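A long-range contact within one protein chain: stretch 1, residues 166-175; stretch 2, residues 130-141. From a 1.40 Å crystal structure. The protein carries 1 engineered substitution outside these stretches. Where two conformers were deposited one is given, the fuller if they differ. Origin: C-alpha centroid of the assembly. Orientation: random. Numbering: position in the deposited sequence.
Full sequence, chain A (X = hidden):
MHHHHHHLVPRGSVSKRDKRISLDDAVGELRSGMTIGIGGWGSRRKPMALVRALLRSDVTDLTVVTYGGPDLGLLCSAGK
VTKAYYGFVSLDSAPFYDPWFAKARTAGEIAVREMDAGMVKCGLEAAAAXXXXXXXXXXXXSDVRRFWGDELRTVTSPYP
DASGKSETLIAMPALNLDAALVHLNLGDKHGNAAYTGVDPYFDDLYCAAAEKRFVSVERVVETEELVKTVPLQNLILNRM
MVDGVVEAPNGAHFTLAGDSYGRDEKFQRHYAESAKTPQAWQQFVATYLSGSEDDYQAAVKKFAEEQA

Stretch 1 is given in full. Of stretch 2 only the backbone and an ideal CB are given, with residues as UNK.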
# COMPACT_ATOMS: atom_id res chain seq x y z
N SER A 166 -8.95 -25.55 0.46
CA SER A 166 -7.90 -24.62 0.05
C SER A 166 -8.42 -23.68 -1.02
O SER A 166 -9.07 -24.10 -1.99
CB SER A 166 -6.71 -25.40 -0.51
OG SER A 166 -6.20 -26.28 0.48
N GLU A 167 -8.13 -22.39 -0.86
CA GLU A 167 -8.57 -21.40 -1.82
C GLU A 167 -7.65 -21.39 -3.02
O GLU A 167 -6.42 -21.43 -2.89
CB GLU A 167 -8.49 -20.01 -1.19
CG GLU A 167 -9.48 -19.78 -0.10
CD GLU A 167 -9.64 -18.30 0.20
OE1 GLU A 167 -10.08 -17.99 1.32
OE2 GLU A 167 -9.33 -17.47 -0.68
N THR A 168 -8.25 -21.31 -4.21
CA THR A 168 -7.52 -21.12 -5.45
C THR A 168 -7.86 -19.73 -5.98
O THR A 168 -9.04 -19.41 -6.18
CB THR A 168 -7.87 -22.20 -6.46
OG1 THR A 168 -7.46 -23.47 -5.95
CG2 THR A 168 -7.15 -21.97 -7.77
N LEU A 169 -6.84 -18.90 -6.17
CA LEU A 169 -7.00 -17.50 -6.50
C LEU A 169 -6.33 -17.20 -7.84
O LEU A 169 -5.54 -18.00 -8.35
CB LEU A 169 -6.38 -16.63 -5.40
CG LEU A 169 -7.02 -16.79 -4.03
CD1 LEU A 169 -6.01 -16.53 -2.92
CD2 LEU A 169 -8.21 -15.87 -3.93
N ILE A 170 -6.65 -16.05 -8.42
CA ILE A 170 -5.90 -15.59 -9.59
C ILE A 170 -4.47 -15.29 -9.17
O ILE A 170 -4.24 -14.62 -8.15
CB ILE A 170 -6.55 -14.32 -10.17
CG1 ILE A 170 -8.00 -14.57 -10.58
CG2 ILE A 170 -5.72 -13.77 -11.33
CD1 ILE A 170 -8.18 -15.54 -11.74
N ALA A 171 -3.51 -15.79 -9.93
CA ALA A 171 -2.12 -15.37 -9.77
C ALA A 171 -1.90 -14.22 -10.74
O ALA A 171 -1.64 -14.44 -11.93
CB ALA A 171 -1.17 -16.53 -10.06
N MET A 172 -2.06 -13.00 -10.28
CA MET A 172 -1.84 -11.87 -11.17
C MET A 172 -0.36 -11.76 -11.47
O MET A 172 0.44 -11.54 -10.55
CB MET A 172 -2.34 -10.59 -10.51
CG MET A 172 -2.08 -9.36 -11.37
SD MET A 172 -3.01 -9.43 -12.91
CE MET A 172 -2.11 -8.18 -13.81
N PRO A 173 0.07 -11.90 -12.72
CA PRO A 173 1.50 -11.78 -13.02
C PRO A 173 1.96 -10.33 -12.87
O PRO A 173 1.19 -9.38 -13.02
CB PRO A 173 1.60 -12.22 -14.48
CG PRO A 173 0.26 -11.82 -15.05
CD PRO A 173 -0.73 -12.12 -13.94
N ALA A 174 3.25 -10.18 -12.57
CA ALA A 174 3.83 -8.85 -12.50
C ALA A 174 3.69 -8.13 -13.83
O ALA A 174 3.92 -8.70 -14.91
CB ALA A 174 5.31 -8.96 -12.14
N LEU A 175 3.29 -6.86 -13.76
CA LEU A 175 3.25 -5.99 -14.93
C LEU A 175 4.56 -5.20 -15.02
O LEU A 175 4.63 -3.99 -14.78
CB LEU A 175 2.02 -5.07 -14.87
CG LEU A 175 0.67 -5.79 -14.96
CD1 LEU A 175 -0.48 -4.84 -14.63
CD2 LEU A 175 0.47 -6.40 -16.34
N UNK A 130 9.39 -6.86 -7.30
CA UNK A 130 10.17 -7.88 -8.01
C UNK A 130 9.62 -9.28 -7.76
O UNK A 130 10.37 -10.26 -7.73
CB UNK A 130 11.64 -7.82 -7.59
N UNK A 131 8.31 -9.38 -7.56
CA UNK A 131 7.68 -10.68 -7.39
C UNK A 131 7.06 -11.14 -8.70
O UNK A 131 6.62 -10.32 -9.51
CB UNK A 131 6.62 -10.63 -6.29
N UNK A 132 7.01 -12.45 -8.95
CA UNK A 132 6.44 -12.93 -10.23
C UNK A 132 4.93 -12.86 -10.29
O UNK A 132 4.36 -12.86 -11.39
CB UNK A 132 6.87 -14.38 -10.48
N UNK A 133 4.25 -12.82 -9.14
CA UNK A 133 2.80 -12.74 -9.10
C UNK A 133 2.39 -12.24 -7.73
O UNK A 133 3.18 -12.28 -6.77
CB UNK A 133 2.16 -14.09 -9.41
N UNK A 134 1.14 -11.80 -7.64
CA UNK A 134 0.45 -11.66 -6.36
C UNK A 134 -0.93 -12.28 -6.51
O UNK A 134 -1.54 -12.17 -7.59
CB UNK A 134 0.36 -10.20 -5.93
N UNK A 135 -1.44 -12.94 -5.48
CA UNK A 135 -2.76 -13.55 -5.57
C UNK A 135 -3.83 -12.49 -5.40
O UNK A 135 -3.65 -11.50 -4.69
CB UNK A 135 -2.93 -14.65 -4.52
N UNK A 136 -4.97 -12.71 -6.06
CA UNK A 136 -6.08 -11.77 -5.98
C UNK A 136 -7.35 -12.53 -6.31
O UNK A 136 -7.34 -13.50 -7.08
CB UNK A 136 -5.88 -10.58 -6.92
N UNK A 137 -8.46 -12.11 -5.70
CA UNK A 137 -9.75 -12.73 -5.98
C UNK A 137 -10.33 -12.23 -7.30
O UNK A 137 -10.87 -13.02 -8.09
CB UNK A 137 -10.73 -12.45 -4.84
N UNK A 138 -10.21 -10.92 -7.56
CA UNK A 138 -10.79 -10.32 -8.76
C UNK A 138 -10.32 -11.04 -10.01
O UNK A 138 -9.13 -11.31 -10.18
CB UNK A 138 -10.43 -8.83 -8.85
N UNK A 139 -11.27 -11.33 -10.90
CA UNK A 139 -10.98 -12.07 -12.11
C UNK A 139 -11.63 -13.44 -12.10
O UNK A 139 -12.10 -13.91 -13.14
CB UNK A 139 -9.47 -12.21 -12.29
N UNK A 140 -11.67 -14.09 -10.94
CA UNK A 140 -12.26 -15.42 -10.83
C UNK A 140 -13.70 -15.41 -11.30
O UNK A 140 -14.48 -14.53 -10.95
CB UNK A 140 -12.18 -15.93 -9.39
N UNK A 141 -14.05 -16.40 -12.12
CA UNK A 141 -15.41 -16.55 -12.58
C UNK A 141 -15.83 -15.62 -13.70
O UNK A 141 -16.99 -15.70 -14.13
CB UNK A 141 -16.36 -16.35 -11.39

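Residues 133-136 pair antiparallel with the strand of stretch 1 that ends at Pro173. Position 130 has a positive phi (58°) and a CB directed away from stretch 1, so the contact sets little limit on it; it is Arg130. At 131 the CB points sideways with nothing of stretch 1 within 5.5 Å, and many side chains would fit. The residue is Leu131, whose end leads away while its backbone O lies 3.2 Å from Ala174 CB.

Position 132 also directs its CB away, and its phi of -76° is compatible with proline. Here the backbone does the work: the carbonyl O accepts a hydrogen bond from Ala174 N (3.1 Å), a role that needs no amide hydrogen at 132. It is Pro132.

At 133 the CB shares a face of the sheet with Ala171 and Pro173. The ideal CB is only 3.3 Å from Met172 O, but the small methyl of Ala171 leaves room for an apolar or aromatic group. Phe133 takes it with chi1 at 74° (p); its CD2 packs 3.9 Å from Ala171 CB.

Position 134 turns to the other face, with Met172 O 4.8 Å from the ideal CB, and several side chains would do. Its backbone pairs twice with Met172, N to Met172 O at 3.0 Å and O to Met172 N at 2.9 Å. Leu134 occupies it, its end leading away.

The CB at 135 lies 4.0 Å from Leu169 CD1, favouring a compact apolar residue. This is a non-hydrogen-bonded pair with Ala171 and the phi is -78°, so proline costs no bond to stretch 1. Pro135 places CB 4.1 Å from Leu169 CD1, and its CA makes a CA-H...O contact with Ile170 O (3.2 Å).

Position 136 faces Ile170 and Met172, and its N donates to Ile170 O (2.9 Å); a branched aliphatic residue suits it. Ile136 sets CG2 3.9 Å from Ile170 CB and 4.1 Å from Met172 CB.

At 137 the CB points away, but the Glu167 carboxylate invites a long basic chain. Arg137 reaches back to form a long salt bridge, NH2 to Glu167 OE2 at 3.8 Å.

Position 138 points away, and stretch 1 does not limit the choice; it is Ala138. At 139, phi/psi of 113/-37° would jam a CB against the preceding carbonyl, and Ile170 CG1 would be 3.3 Å from that CB; Gly139 fits. The sideways CB at 140 lies 4.6 Å from Ile170 CG1, suiting a flexible aliphatic. Leu140 brings CD2 to 3.8 Å from Ile170 CD1. Position 141, with phi 78°, favours glycine and is Gly141.

Stretch 2 130-141: RLPFLPIRAGLG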
# COMPACT_ATOMS: atom_id res chain seq x y z
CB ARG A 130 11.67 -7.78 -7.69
CG ARG A 130 12.22 -6.35 -7.87
CD ARG A 130 13.70 -6.26 -7.52
NE ARG A 130 13.93 -6.60 -6.11
CZ ARG A 130 15.14 -6.79 -5.58
NH1 ARG A 130 16.23 -6.63 -6.31
NH2 ARG A 130 15.24 -7.10 -4.29
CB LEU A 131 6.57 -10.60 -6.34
CG LEU A 131 7.06 -10.30 -4.92
CD1 LEU A 131 5.90 -9.98 -4.01
CD2 LEU A 131 7.84 -11.49 -4.37
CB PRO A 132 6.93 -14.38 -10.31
CG PRO A 132 7.19 -14.77 -8.86
CD PRO A 132 7.64 -13.52 -8.17
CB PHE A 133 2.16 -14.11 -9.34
CG PHE A 133 2.28 -15.03 -8.15
CD1 PHE A 133 3.44 -15.75 -7.92
CD2 PHE A 133 1.23 -15.16 -7.24
CE1 PHE A 133 3.57 -16.57 -6.81
CE2 PHE A 133 1.35 -15.97 -6.13
CZ PHE A 133 2.52 -16.68 -5.91
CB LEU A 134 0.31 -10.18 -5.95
CG LEU A 134 1.57 -9.49 -5.43
CD1 LEU A 134 1.37 -7.98 -5.32
CD2 LEU A 134 1.98 -10.08 -4.08
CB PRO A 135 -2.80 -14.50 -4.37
CG PRO A 135 -1.89 -13.81 -3.36
CD PRO A 135 -0.79 -13.20 -4.18
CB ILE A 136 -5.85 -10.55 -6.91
CG1 ILE A 136 -6.90 -9.46 -6.69
CG2 ILE A 136 -5.86 -10.97 -8.38
CD1 ILE A 136 -6.52 -8.08 -7.27
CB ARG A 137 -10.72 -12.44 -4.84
CG ARG A 137 -11.96 -13.29 -4.85
CD ARG A 137 -12.80 -13.10 -3.59
NE ARG A 137 -11.98 -12.69 -2.47
CZ ARG A 137 -11.56 -13.53 -1.53
NH1 ARG A 137 -10.80 -13.09 -0.53
NH2 ARG A 137 -11.88 -14.81 -1.63
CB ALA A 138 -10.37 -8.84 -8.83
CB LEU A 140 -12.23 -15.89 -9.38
CG LEU A 140 -10.92 -16.37 -8.77
CD1 LEU A 140 -11.17 -16.64 -7.31
CD2 LEU A 140 -10.40 -17.64 -9.45
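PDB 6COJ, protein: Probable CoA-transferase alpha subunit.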